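Local structure of naphthalene dioxygenase large subunit (Rhodococcus sp., 2B1X) at residues Q189-P194 with F340-D345; L302-F307 with A319-R324; L49-E54 with K152-G157; R183-L188 with E277-P282; E264-P269 with E286-T291. The protein is the large subunit of a Rieske-type ring-hydroxylating oxygenase, joining a [2Fe-2S] Rieske domain to a catalytic domain that holds an iron(III) ion. All blocks are in the same frame, centred on the assembly; numbering follows the deposited sequence.

Interaction 1. Residues Q189-P194 with F340-D345; sequences QVVGAP and FLVEKD
Val190 and Leu341 face each other as an antiparallel non-hydrogen-bonded pair, their CA atoms 4.4 Å apart, and form the buried part of the contact together with the edge of the Phe340 ring. Val190 CG2 lies 3.9 Å from Leu341 CG. Val191 CG2 comes to that ring edge, 3.8 Å from Phe340 CD2, and also meets Val342 CG1; Met64 of the small subunit packs on the same phenylalanine. Three backbone bonds join the strand edges: Gln189 N to Val342 O, Val342 N to Gln189 O, and Val191 N to Phe340 O.

The more open side holds the partly exposed Gln189 and Lys344. Gln189 still packs closely there: its CG, between the backbone N and carbonyl carbon (chi1 65°), is 3.3 Å from Val342 O, and its CB is 3.7 Å from Lys344 CG. Their polar ends bond to residues outside the two segments, Gln189 OE1 to Lys351 NZ and Lys344 NZ to Leu188 O.

Past Val191 the strands part, and a water takes over, donating to Val191 O and Ala193 O and accepting from Phe340 N at 2.8 Å. The chemistry thus implies a pairing set by backbone bonds, with water continuing it where direct bonding stops.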
# COMPACT_ATOMS: atom_id res chain seq x y z
N GLN A 189 -23.63 27.05 -13.37
CA GLN A 189 -23.36 25.73 -13.92
C GLN A 189 -21.99 25.24 -13.47
O GLN A 189 -21.02 26.00 -13.51
CB GLN A 189 -23.46 25.70 -15.44
CG GLN A 189 -22.43 26.54 -16.17
CD GLN A 189 -22.64 26.54 -17.70
OE1 GLN A 189 -22.01 27.34 -18.41
NE2 GLN A 189 -23.52 25.66 -18.20
N VAL A 190 -21.92 23.99 -13.02
CA VAL A 190 -20.63 23.32 -12.84
C VAL A 190 -20.12 23.08 -14.25
O VAL A 190 -20.87 22.60 -15.10
CB VAL A 190 -20.79 21.94 -12.10
CG1 VAL A 190 -19.54 21.06 -12.28
CG2 VAL A 190 -21.09 22.15 -10.65
N VAL A 191 -18.86 23.40 -14.52
CA VAL A 191 -18.31 23.12 -15.84
C VAL A 191 -17.57 21.81 -15.87
O VAL A 191 -16.60 21.63 -15.16
CB VAL A 191 -17.40 24.26 -16.38
CG1 VAL A 191 -16.89 23.91 -17.76
CG2 VAL A 191 -18.17 25.53 -16.44
N GLY A 192 -18.07 20.88 -16.68
CA GLY A 192 -17.51 19.55 -16.78
C GLY A 192 -17.76 18.69 -15.55
O GLY A 192 -18.87 18.28 -15.27
N ALA A 193 -16.69 18.43 -14.82
CA ALA A 193 -16.72 17.54 -13.67
C ALA A 193 -15.72 18.10 -12.65
O ALA A 193 -14.91 18.96 -12.98
CB ALA A 193 -16.31 16.14 -14.09
N PRO A 194 -15.79 17.65 -11.41
CA PRO A 194 -14.78 18.05 -10.43
C PRO A 194 -13.44 17.36 -10.70
O PRO A 194 -13.39 16.23 -11.22
CB PRO A 194 -15.38 17.58 -9.11
CG PRO A 194 -16.28 16.39 -9.53
CD PRO A 194 -16.84 16.78 -10.83
N PHE A 340 -15.47 23.83 -10.54
CA PHE A 340 -15.48 25.21 -11.06
C PHE A 340 -16.89 25.53 -11.52
O PHE A 340 -17.51 24.74 -12.24
CB PHE A 340 -14.48 25.36 -12.21
CG PHE A 340 -14.65 26.65 -13.00
CD1 PHE A 340 -14.20 27.86 -12.47
CD2 PHE A 340 -15.29 26.65 -14.22
CE1 PHE A 340 -14.36 29.06 -13.17
CE2 PHE A 340 -15.48 27.86 -14.96
CZ PHE A 340 -15.00 29.07 -14.42
N LEU A 341 -17.41 26.70 -11.11
CA LEU A 341 -18.76 27.10 -11.48
C LEU A 341 -18.76 28.48 -12.10
O LEU A 341 -17.92 29.30 -11.78
CB LEU A 341 -19.71 27.10 -10.27
CG LEU A 341 -19.98 25.73 -9.59
CD1 LEU A 341 -18.93 25.43 -8.62
CD2 LEU A 341 -21.35 25.76 -8.90
N VAL A 342 -19.72 28.73 -12.99
CA VAL A 342 -19.86 30.05 -13.62
C VAL A 342 -21.34 30.23 -14.03
O VAL A 342 -22.06 29.24 -14.27
CB VAL A 342 -18.87 30.24 -14.81
CG1 VAL A 342 -19.20 29.30 -15.99
CG2 VAL A 342 -18.75 31.73 -15.27
N GLU A 343 -21.79 31.48 -14.07
CA GLU A 343 -23.18 31.78 -14.38
C GLU A 343 -23.44 31.29 -15.79
O GLU A 343 -22.64 31.56 -16.69
CB GLU A 343 -23.41 33.30 -14.26
CG GLU A 343 -23.55 33.80 -12.82
CD GLU A 343 -22.22 33.97 -12.05
OE1 GLU A 343 -22.31 34.27 -10.83
OE2 GLU A 343 -21.10 33.82 -12.62
N LYS A 344 -24.54 30.55 -15.98
CA LYS A 344 -24.88 29.98 -17.29
C LYS A 344 -24.92 31.04 -18.40
O LYS A 344 -24.54 30.75 -19.53
CB LYS A 344 -26.22 29.23 -17.25
CG LYS A 344 -26.21 27.91 -16.46
CD LYS A 344 -27.62 27.30 -16.40
CE LYS A 344 -27.68 26.14 -15.42
NZ LYS A 344 -28.08 26.56 -14.02
N ASP A 345 -25.40 32.24 -18.06
CA ASP A 345 -25.56 33.32 -19.04
C ASP A 345 -24.40 34.29 -19.17
O ASP A 345 -24.50 35.30 -19.89
CB ASP A 345 -26.84 34.12 -18.76
CG ASP A 345 -28.09 33.43 -19.25
OD1 ASP A 345 -27.99 32.44 -20.02
OD2 ASP A 345 -29.23 33.81 -18.89
O HOH W 1 -15.71 21.66 -12.28

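Interaction 2. Residues L302-F307 with A319-R324; sequences LSIGNF and AFLTLR
The Phe307 and Phe320 rings meet obliquely, planes at 84° and centroids 5.9 Å apart. One face of the Phe307 ring carries Gly305 CA, 3.7 Å above the plane and displaced toward the rim, while Phe320 CZ comes to its edge. The Phe320 ring receives Phe307 CB in an off-centre CH-pi contact, 4.2 Å from the ring centroid. Phe320 CG sits between the backbone N and the carbonyl carbon (chi1 65°). The two residues share a sheet face as a hydrogen-bonded pair. Phe210 and Phe362 add further aromatic neighbours to Phe307.

On the opposite side of the sheet Ile304 and Leu323 lie side by side, with Ile304 CG1 3.7 Å from Leu323 CD2. Asn306 shares this side, yet its amide bends back to the partner strand: ND2 donates to Phe320 O at 2.9 Å, from well above the carbonyl plane. Phe307 N is a second donor to the same oxygen, so two N-H groups grip Phe320 O, while Asn306 OD1 accepts from Arg183.

Within its own strand Arg324 NE donates to Thr322 OG1 at 2.9 Å, and Arg324 NH1 makes a salt bridge with Glu369.

Paired backbone bonds such as Gly305 N to Thr322 O, 2.8 Å, and strand axes 173° apart define a regular antiparallel beta hairpin in the central sheet of the catalytic domain, with the side chain of Phe307 about 7 Å from the iron(III) ion.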
# COMPACT_ATOMS: atom_id res chain seq x y z
N LEU A 302 -17.69 21.31 3.05
CA LEU A 302 -17.85 22.01 1.78
C LEU A 302 -17.26 23.40 1.94
O LEU A 302 -17.71 24.16 2.80
CB LEU A 302 -19.34 22.13 1.37
CG LEU A 302 -19.61 23.16 0.22
CD1 LEU A 302 -19.00 22.63 -1.07
CD2 LEU A 302 -21.08 23.47 0.04
N SER A 303 -16.28 23.75 1.11
CA SER A 303 -15.72 25.10 1.17
C SER A 303 -15.94 25.83 -0.16
O SER A 303 -16.12 25.19 -1.20
CB SER A 303 -14.22 25.10 1.52
OG SER A 303 -13.96 24.55 2.82
N ILE A 304 -15.96 27.16 -0.08
CA ILE A 304 -16.25 28.04 -1.18
C ILE A 304 -15.08 28.99 -1.32
O ILE A 304 -14.60 29.53 -0.31
CB ILE A 304 -17.55 28.82 -0.87
CG1 ILE A 304 -18.73 27.83 -0.79
CG2 ILE A 304 -17.80 29.93 -1.89
CD1 ILE A 304 -20.05 28.43 -0.32
N GLY A 305 -14.63 29.20 -2.55
CA GLY A 305 -13.75 30.31 -2.86
C GLY A 305 -14.25 31.12 -4.03
O GLY A 305 -14.45 30.57 -5.11
N ASN A 306 -14.51 32.42 -3.83
CA ASN A 306 -14.95 33.28 -4.92
C ASN A 306 -13.92 34.38 -4.95
O ASN A 306 -13.95 35.32 -4.12
CB ASN A 306 -16.36 33.82 -4.66
CG ASN A 306 -17.05 34.41 -5.92
OD1 ASN A 306 -18.21 34.79 -5.85
ND2 ASN A 306 -16.34 34.50 -7.04
N PHE A 307 -12.97 34.25 -5.87
CA PHE A 307 -11.74 35.04 -5.84
C PHE A 307 -11.52 35.77 -7.16
O PHE A 307 -11.91 35.29 -8.23
CB PHE A 307 -10.51 34.17 -5.59
CG PHE A 307 -10.53 33.37 -4.31
CD1 PHE A 307 -9.87 32.15 -4.27
CD2 PHE A 307 -11.16 33.83 -3.16
CE1 PHE A 307 -9.85 31.37 -3.07
CE2 PHE A 307 -11.15 33.05 -1.97
CZ PHE A 307 -10.48 31.83 -1.94
N ALA A 319 -12.72 37.12 -11.93
CA ALA A 319 -13.41 36.43 -10.86
C ALA A 319 -13.69 34.98 -11.22
O ALA A 319 -14.01 34.63 -12.36
CB ALA A 319 -14.72 37.16 -10.54
N PHE A 320 -13.54 34.11 -10.23
CA PHE A 320 -13.97 32.72 -10.43
C PHE A 320 -14.59 32.22 -9.14
O PHE A 320 -14.28 32.75 -8.07
CB PHE A 320 -12.79 31.84 -10.86
CG PHE A 320 -11.70 31.70 -9.82
CD1 PHE A 320 -11.78 30.72 -8.81
CD2 PHE A 320 -10.56 32.50 -9.88
CE1 PHE A 320 -10.75 30.56 -7.89
CE2 PHE A 320 -9.54 32.36 -8.95
CZ PHE A 320 -9.63 31.38 -7.94
N LEU A 321 -15.47 31.24 -9.27
CA LEU A 321 -16.08 30.57 -8.14
C LEU A 321 -15.68 29.10 -8.14
O LEU A 321 -15.80 28.42 -9.17
CB LEU A 321 -17.62 30.70 -8.21
CG LEU A 321 -18.39 29.90 -7.13
CD1 LEU A 321 -18.06 30.44 -5.72
CD2 LEU A 321 -19.91 29.92 -7.41
N THR A 322 -15.22 28.61 -6.99
CA THR A 322 -15.01 27.20 -6.82
C THR A 322 -15.68 26.73 -5.52
O THR A 322 -15.64 27.43 -4.50
CB THR A 322 -13.47 26.84 -6.81
OG1 THR A 322 -13.29 25.51 -6.33
CG2 THR A 322 -12.70 27.66 -5.78
N LEU A 323 -16.32 25.56 -5.60
CA LEU A 323 -16.80 24.83 -4.43
C LEU A 323 -15.94 23.59 -4.34
O LEU A 323 -15.58 23.01 -5.35
CB LEU A 323 -18.26 24.38 -4.63
CG LEU A 323 -19.43 25.36 -4.78
CD1 LEU A 323 -20.75 24.79 -4.27
CD2 LEU A 323 -19.18 26.82 -4.28
N ARG A 324 -15.61 23.14 -3.14
CA ARG A 324 -14.82 21.93 -3.03
C ARG A 324 -15.25 21.13 -1.80
O ARG A 324 -15.63 21.71 -0.78
CB ARG A 324 -13.31 22.28 -2.95
CG ARG A 324 -12.98 23.42 -1.96
CD ARG A 324 -12.88 24.82 -2.62
NE ARG A 324 -12.11 24.71 -3.85
CZ ARG A 324 -10.79 24.54 -3.90
NH1 ARG A 324 -10.08 24.56 -2.76
NH2 ARG A 324 -10.20 24.37 -5.07

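Interaction 3. Residues L49-E54 with K152-G157; sequences LAHESE and KGLIFG
Ile155 O is met by two successive backbone N-H groups, Leu49 N at 2.8 Å and, weakly, Ala50 N at 3.5 Å. With Leu49 and Ala50 both facing Ile155, the pairing is a classic beta bulge. Beyond it the register resumes, Ile155 N bonding to Ala50 O and Glu52 N to Gly153 O at 2.8 Å.

Gly153 O has a second role: it lies over one face of the His51 imidazole, 3.6 Å above the plane and toward the rim. His51 CG is anti to the backbone N (chi1 -164°), which starts the ring on the Gly153 side. Leu154 CD1 reaches the ring edge, 3.6 Å from His51 CD2. Both ring nitrogens have partners: ND1 is 2.9 Å from Ser53 OG and accepts from Ser53 N, while NE2 lies 2.8 Å from a water that donates to Lys152 O. Together these contacts would limit the ring's rotation. Glu54 OE2 takes the N-H of His51.

On the other side of the strand pair, the Glu52 and Ile155 side chains cross at about a right angle, Glu52 CG 3.8 Å from Ile155 CD1. Glu52 OE1 bonds to Ser150 and, through a water, to Gly153 N.

Strand 154-158 is the middle of a three-stranded antiparallel sheet, between 47-51 and 147-151. Leu49 and Ala50 pack on strand 60-66, whereas His51 packs on Leu188 and Val190 of strand 188-199, bringing this sheet against the catalytic domain.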
# COMPACT_ATOMS: atom_id res chain seq x y z
N LEU A 49 -23.41 16.99 -1.92
CA LEU A 49 -23.29 15.86 -2.84
C LEU A 49 -23.03 16.28 -4.29
O LEU A 49 -22.15 15.75 -4.97
CB LEU A 49 -24.58 15.07 -2.83
CG LEU A 49 -24.99 14.51 -1.45
CD1 LEU A 49 -26.36 13.89 -1.49
CD2 LEU A 49 -23.97 13.50 -1.01
N ALA A 50 -23.84 17.21 -4.78
CA ALA A 50 -23.80 17.54 -6.20
C ALA A 50 -24.45 18.87 -6.44
O ALA A 50 -25.23 19.35 -5.60
CB ALA A 50 -24.49 16.44 -7.03
N HIS A 51 -24.14 19.47 -7.59
CA HIS A 51 -24.91 20.64 -8.05
C HIS A 51 -25.97 20.16 -9.03
O HIS A 51 -25.72 19.23 -9.82
CB HIS A 51 -23.99 21.69 -8.70
CG HIS A 51 -24.62 23.05 -8.85
ND1 HIS A 51 -25.36 23.41 -9.95
CD2 HIS A 51 -24.58 24.15 -8.04
CE1 HIS A 51 -25.78 24.66 -9.82
NE2 HIS A 51 -25.31 25.13 -8.67
N GLU A 52 -27.16 20.76 -8.97
CA GLU A 52 -28.25 20.41 -9.87
C GLU A 52 -27.89 20.52 -11.35
O GLU A 52 -28.43 19.78 -12.19
CB GLU A 52 -29.46 21.28 -9.57
CG GLU A 52 -30.25 20.80 -8.36
CD GLU A 52 -31.57 21.52 -8.20
OE1 GLU A 52 -31.83 22.04 -7.09
OE2 GLU A 52 -32.35 21.59 -9.19
N SER A 53 -27.02 21.48 -11.69
CA SER A 53 -26.57 21.63 -13.09
C SER A 53 -25.70 20.48 -13.61
O SER A 53 -25.40 20.45 -14.81
CB SER A 53 -25.84 22.96 -13.31
OG SER A 53 -24.58 22.92 -12.66
N GLU A 54 -25.27 19.57 -12.73
CA GLU A 54 -24.55 18.35 -13.13
C GLU A 54 -25.49 17.25 -13.66
O GLU A 54 -25.08 16.35 -14.41
CB GLU A 54 -23.75 17.77 -11.96
CG GLU A 54 -22.71 18.69 -11.30
CD GLU A 54 -21.85 17.91 -10.32
OE1 GLU A 54 -20.88 17.25 -10.77
OE2 GLU A 54 -22.14 17.95 -9.09
N LYS A 152 -30.66 26.54 -3.42
CA LYS A 152 -30.17 27.26 -4.60
C LYS A 152 -29.24 26.45 -5.51
O LYS A 152 -28.15 26.94 -5.87
CB LYS A 152 -29.49 28.58 -4.19
CG LYS A 152 -30.34 29.50 -3.30
CD LYS A 152 -31.18 30.44 -4.10
CE LYS A 152 -32.35 30.98 -3.29
NZ LYS A 152 -32.08 32.29 -2.69
N GLY A 153 -29.67 25.25 -5.90
CA GLY A 153 -28.88 24.37 -6.78
C GLY A 153 -27.94 23.36 -6.11
O GLY A 153 -27.52 22.40 -6.74
N LEU A 154 -27.63 23.59 -4.84
CA LEU A 154 -26.76 22.73 -4.05
C LEU A 154 -27.54 21.58 -3.39
O LEU A 154 -28.38 21.80 -2.49
CB LEU A 154 -26.06 23.59 -2.98
CG LEU A 154 -24.71 24.29 -3.23
CD1 LEU A 154 -24.63 24.99 -4.54
CD2 LEU A 154 -24.38 25.27 -2.08
N ILE A 155 -27.25 20.36 -3.83
CA ILE A 155 -27.86 19.15 -3.24
C ILE A 155 -27.06 18.64 -2.05
O ILE A 155 -25.89 18.26 -2.20
CB ILE A 155 -28.03 18.05 -4.31
CG1 ILE A 155 -28.77 18.62 -5.54
CG2 ILE A 155 -28.76 16.81 -3.69
CD1 ILE A 155 -28.61 17.77 -6.82
N PHE A 156 -27.70 18.62 -0.89
CA PHE A 156 -27.11 18.05 0.33
C PHE A 156 -27.88 16.82 0.78
O PHE A 156 -29.10 16.71 0.54
CB PHE A 156 -27.19 19.04 1.48
CG PHE A 156 -26.32 20.23 1.35
CD1 PHE A 156 -26.72 21.32 0.55
CD2 PHE A 156 -25.16 20.35 2.12
CE1 PHE A 156 -25.94 22.46 0.47
CE2 PHE A 156 -24.37 21.48 2.04
CZ PHE A 156 -24.75 22.55 1.21
N GLY A 157 -27.18 15.94 1.50
CA GLY A 157 -27.82 14.82 2.15
C GLY A 157 -27.37 14.65 3.58
O GLY A 157 -26.26 15.07 3.99
O HOH W 2 -26.12 27.58 -7.57
O HOH W 3 -32.50 24.41 -5.47

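Interaction 4. Residues R183-L188 with E277-P282; sequences RSDAGL and ERRLTP
Asp185 OD1 and Arg279 NH1 form the well-defined ionic bond of this contact, 3.1 Å long with an N-H...O angle of 151°. Asp185 CG is anti to the carbonyl carbon (chi1 -75°), and from there OD1 reaches NH1. The oxygen uses its anti lone pair, away from OD2, and the carboxylate stands 78° from the guanidinium plane, so the two meet by one oxygen and one nitrogen and not as a flat, two-pronged pair. Over one face of the same guanidinium lies Ser184 O, 3.2 Å above the plane and displaced toward the rim; its distance to Arg279 NE is also 3.2 Å, but the angle is poor for a hydrogen bond.

The second arginine, Arg278, lies beside the carboxylate and probably adds to a salt-bridge network on Asp185, though its NH2 and Asp185 OD2 are too close in the model for the geometry to be trusted.

Both arginines stand at the C-terminal end of helix 270-279, where Leu280 is the first residue to leave helical geometry, and the loop 183-188 that they face leads from helix 174-181 into strand 188-199 of the catalytic domain.

Further out, Arg279 NH2 makes a salt bridge with Asp182, just before Arg183, so this guanidinium serves two acidic residues. Glu275 of the same helix accepts from the backbone N of Asp185. The Arg183 guanidinium bonds elsewhere, its NE making a salt bridge with Glu343 that ties the loop to the central sheet.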
# COMPACT_ATOMS: atom_id res chain seq x y z
N ARG A 183 -26.91 35.07 -8.11
CA ARG A 183 -26.71 36.32 -8.83
C ARG A 183 -27.46 36.41 -10.15
O ARG A 183 -27.79 37.49 -10.57
CB ARG A 183 -25.21 36.57 -9.08
CG ARG A 183 -24.40 36.72 -7.80
CD ARG A 183 -22.96 37.11 -8.03
NE ARG A 183 -22.13 36.05 -8.60
CZ ARG A 183 -21.04 35.56 -8.03
NH1 ARG A 183 -20.64 36.00 -6.84
NH2 ARG A 183 -20.35 34.59 -8.63
N SER A 184 -27.69 35.29 -10.82
CA SER A 184 -28.21 35.27 -12.18
C SER A 184 -29.54 34.51 -12.29
O SER A 184 -29.83 33.64 -11.47
CB SER A 184 -27.16 34.62 -13.11
OG SER A 184 -27.11 33.20 -12.89
N ASP A 185 -30.33 34.87 -13.31
CA ASP A 185 -31.63 34.26 -13.58
C ASP A 185 -31.54 32.79 -13.98
O ASP A 185 -32.33 31.96 -13.50
CB ASP A 185 -32.34 35.02 -14.71
CG ASP A 185 -32.91 36.36 -14.26
OD1 ASP A 185 -33.11 36.59 -13.04
OD2 ASP A 185 -33.18 37.28 -15.09
N ALA A 186 -30.60 32.48 -14.87
CA ALA A 186 -30.41 31.10 -15.32
C ALA A 186 -29.64 30.25 -14.31
O ALA A 186 -29.70 29.02 -14.38
CB ALA A 186 -29.72 31.08 -16.69
N GLY A 187 -28.94 30.89 -13.37
CA GLY A 187 -28.21 30.17 -12.34
C GLY A 187 -26.79 29.80 -12.73
O GLY A 187 -26.30 30.11 -13.82
N LEU A 188 -26.12 29.14 -11.79
CA LEU A 188 -24.76 28.63 -11.93
C LEU A 188 -24.73 27.30 -12.66
O LEU A 188 -25.68 26.51 -12.58
CB LEU A 188 -24.19 28.40 -10.53
CG LEU A 188 -23.15 29.29 -9.87
CD1 LEU A 188 -22.85 30.61 -10.57
CD2 LEU A 188 -23.52 29.50 -8.40
N GLU A 277 -28.44 42.82 -9.13
CA GLU A 277 -29.09 44.00 -8.56
C GLU A 277 -30.61 43.84 -8.37
O GLU A 277 -31.22 44.53 -7.56
CB GLU A 277 -28.81 45.23 -9.41
CG GLU A 277 -27.35 45.68 -9.35
CD GLU A 277 -27.04 46.92 -10.18
OE1 GLU A 277 -27.53 47.04 -11.34
OE2 GLU A 277 -26.28 47.77 -9.67
N ARG A 278 -31.19 42.91 -9.12
CA ARG A 278 -32.61 42.65 -9.07
C ARG A 278 -32.91 41.38 -8.25
O ARG A 278 -33.98 41.28 -7.64
CB ARG A 278 -33.14 42.65 -10.51
CG ARG A 278 -34.29 41.75 -10.89
CD ARG A 278 -34.62 41.84 -12.38
NE ARG A 278 -34.18 40.65 -13.13
CZ ARG A 278 -33.52 40.69 -14.29
NH1 ARG A 278 -33.17 41.84 -14.85
NH2 ARG A 278 -33.20 39.55 -14.89
N ARG A 279 -31.97 40.43 -8.21
CA ARG A 279 -32.20 39.16 -7.52
C ARG A 279 -31.88 39.23 -6.02
O ARG A 279 -32.53 38.58 -5.21
CB ARG A 279 -31.43 38.03 -8.18
CG ARG A 279 -31.87 37.70 -9.59
CD ARG A 279 -31.27 36.42 -10.13
NE ARG A 279 -31.64 35.26 -9.33
CZ ARG A 279 -32.73 34.54 -9.54
NH1 ARG A 279 -33.55 34.87 -10.52
NH2 ARG A 279 -32.99 33.48 -8.77
N LEU A 280 -30.87 40.02 -5.64
CA LEU A 280 -30.42 40.08 -4.25
C LEU A 280 -31.02 41.30 -3.57
O LEU A 280 -31.42 42.24 -4.25
CB LEU A 280 -28.89 40.15 -4.18
CG LEU A 280 -28.08 39.04 -4.86
CD1 LEU A 280 -26.61 39.44 -4.92
CD2 LEU A 280 -28.27 37.69 -4.16
N THR A 281 -31.09 41.29 -2.23
CA THR A 281 -31.57 42.45 -1.47
C THR A 281 -30.54 43.57 -1.50
O THR A 281 -29.34 43.31 -1.63
CB THR A 281 -31.93 42.11 0.01
OG1 THR A 281 -30.72 41.89 0.76
CG2 THR A 281 -32.73 40.79 0.13
N PRO A 282 -30.98 44.81 -1.35
CA PRO A 282 -30.06 45.95 -1.30
C PRO A 282 -28.90 45.75 -0.30
O PRO A 282 -27.75 46.13 -0.56
CB PRO A 282 -30.97 47.13 -0.90
CG PRO A 282 -32.32 46.74 -1.41
CD PRO A 282 -32.39 45.24 -1.22

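Interaction 5. Residues E264-P269 with E286-T291; sequences EFMGLP and EIFRPT
Arg289 NH1 makes a salt bridge with Glu264 OE1 at 2.9 Å, meeting the oxygen from above the carboxylate plane. Within its own segment the same guanidinium grips Glu286 side-on, NE to OE1 and NH2 to OE2 at 2.7 Å, so two carboxylates share one arginine.

The Arg289 guanidinium face rests near a ring: Phe265 CZ lies 3.5 Å above its plane, toward the rim, with ring and guanidinium 56° apart. Arg289 CG, anti to the backbone N (chi1 -170°), sits over the Phe265 face in a CH-pi contact.

The backbone bond is Phe265 N to Arg289 O, 2.8 Å. Arg289 lies within a type I turn, Phe288 to Thr291, in the region following helix 282-288, and the loop 264-269 leading into helix 270-279 folds against that turn. A water bonded to Met266 N is also close to Arg289 O and Thr291 O.

Apolar contacts centre on Phe288. Leu268 CD1 comes in plane to its ring edge; Phe265 CD2 meets Phe288 CD2; and Met266 SD makes an oblique Met-aromatic contact, 3.7 Å from Phe288 CE1.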
# COMPACT_ATOMS: atom_id res chain seq x y z
N GLU A 264 -16.63 47.23 -9.74
CA GLU A 264 -17.63 46.75 -8.79
C GLU A 264 -18.09 45.34 -9.12
O GLU A 264 -18.03 44.90 -10.27
CB GLU A 264 -18.82 47.69 -8.75
CG GLU A 264 -18.48 49.07 -8.22
CD GLU A 264 -19.67 50.03 -8.21
OE1 GLU A 264 -20.70 49.75 -8.88
OE2 GLU A 264 -19.56 51.07 -7.53
N PHE A 265 -18.55 44.63 -8.09
CA PHE A 265 -19.13 43.31 -8.26
C PHE A 265 -18.10 42.37 -8.90
O PHE A 265 -18.43 41.59 -9.80
CB PHE A 265 -20.42 43.41 -9.09
CG PHE A 265 -21.44 44.37 -8.53
CD1 PHE A 265 -21.82 45.50 -9.25
CD2 PHE A 265 -22.03 44.14 -7.29
CE1 PHE A 265 -22.78 46.38 -8.76
CE2 PHE A 265 -22.96 45.02 -6.76
CZ PHE A 265 -23.35 46.15 -7.51
N MET A 266 -16.85 42.49 -8.46
CA MET A 266 -15.76 41.59 -8.89
C MET A 266 -15.53 41.68 -10.39
O MET A 266 -14.98 40.76 -11.01
CB MET A 266 -16.06 40.13 -8.51
CG MET A 266 -16.15 39.89 -7.03
SD MET A 266 -16.22 38.15 -6.68
CE MET A 266 -14.42 37.75 -6.80
N GLY A 267 -15.99 42.77 -10.99
CA GLY A 267 -15.94 42.92 -12.43
C GLY A 267 -16.74 41.89 -13.22
O GLY A 267 -16.42 41.60 -14.38
N LEU A 268 -17.81 41.37 -12.63
CA LEU A 268 -18.70 40.47 -13.36
C LEU A 268 -19.29 41.12 -14.60
O LEU A 268 -19.43 42.37 -14.66
CB LEU A 268 -19.82 39.97 -12.46
CG LEU A 268 -19.38 38.92 -11.44
CD1 LEU A 268 -20.48 38.77 -10.42
CD2 LEU A 268 -19.02 37.58 -12.11
N PRO A 269 -19.64 40.31 -15.61
CA PRO A 269 -20.20 40.85 -16.84
C PRO A 269 -21.50 41.64 -16.58
O PRO A 269 -22.24 41.39 -15.62
CB PRO A 269 -20.48 39.61 -17.68
CG PRO A 269 -19.53 38.57 -17.13
CD PRO A 269 -19.50 38.84 -15.67
N GLU A 286 -24.95 45.68 -1.53
CA GLU A 286 -23.91 46.56 -1.00
C GLU A 286 -22.74 45.81 -0.32
O GLU A 286 -21.61 46.28 -0.36
CB GLU A 286 -24.50 47.65 -0.09
CG GLU A 286 -25.36 48.69 -0.82
CD GLU A 286 -24.74 49.18 -2.13
OE1 GLU A 286 -23.56 49.63 -2.12
OE2 GLU A 286 -25.43 49.10 -3.17
N ILE A 287 -23.01 44.67 0.30
CA ILE A 287 -21.91 43.84 0.80
C ILE A 287 -21.08 43.29 -0.36
O ILE A 287 -19.84 43.27 -0.29
CB ILE A 287 -22.44 42.71 1.75
CG1 ILE A 287 -22.85 43.32 3.10
CG2 ILE A 287 -21.44 41.57 1.87
CD1 ILE A 287 -23.70 42.39 3.99
N PHE A 288 -21.74 42.87 -1.45
CA PHE A 288 -21.01 42.30 -2.59
C PHE A 288 -20.26 43.35 -3.40
O PHE A 288 -19.22 43.05 -4.00
CB PHE A 288 -21.94 41.50 -3.51
CG PHE A 288 -21.22 40.73 -4.59
CD1 PHE A 288 -20.15 39.88 -4.27
CD2 PHE A 288 -21.64 40.81 -5.91
CE1 PHE A 288 -19.49 39.13 -5.27
CE2 PHE A 288 -20.98 40.07 -6.92
CZ PHE A 288 -19.90 39.23 -6.59
N ARG A 289 -20.77 44.57 -3.43
CA ARG A 289 -20.27 45.58 -4.37
C ARG A 289 -18.73 45.75 -4.43
O ARG A 289 -18.16 45.82 -5.54
CB ARG A 289 -20.95 46.92 -4.12
CG ARG A 289 -20.66 47.95 -5.20
CD ARG A 289 -21.24 49.35 -4.89
NE ARG A 289 -22.70 49.32 -4.84
CZ ARG A 289 -23.49 49.44 -5.90
NH1 ARG A 289 -22.97 49.59 -7.11
NH2 ARG A 289 -24.81 49.39 -5.75
N PRO A 290 -18.07 45.88 -3.28
CA PRO A 290 -16.61 46.07 -3.24
C PRO A 290 -15.81 44.76 -3.00
O PRO A 290 -14.65 44.82 -2.66
CB PRO A 290 -16.44 47.00 -2.05
CG PRO A 290 -17.55 46.61 -1.11
CD PRO A 290 -18.63 45.91 -1.91
N THR A 291 -16.41 43.60 -3.20
CA THR A 291 -15.72 42.33 -2.92
C THR A 291 -14.59 42.02 -3.90
O THR A 291 -14.74 42.25 -5.11
CB THR A 291 -16.74 41.19 -2.94
OG1 THR A 291 -17.59 41.32 -1.79
CG2 THR A 291 -16.07 39.80 -2.79
O HOH W 4 -15.98 44.27 -6.32

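Interactions 1 and 2 belong to one antiparallel sheet of the catalytic domain, their centres 11 Å apart: Leu341 N lies 3.0 Å from Leu321 O, a probable hydrogen bond. Interaction 3 docks on the outer strand, Ser53 OG 2.9 Å from Val190 N, and touches interaction 2 through Leu154 and Leu323. In interaction 4, Gly187 O lies 2.8 Å from Lys344 N of interaction 1 (probable hydrogen bond), Leu188 packs on Leu321 of interaction 2, and Arg183 on Phe288 of interaction 5. Met266 CE of interaction 5 packs on Phe307, whose side chain is about 7 Å from the iron(III) ion held by His216, His221 and Asp372. Interactions 3 and 5 stay about 14 Å apart at their nearest atoms.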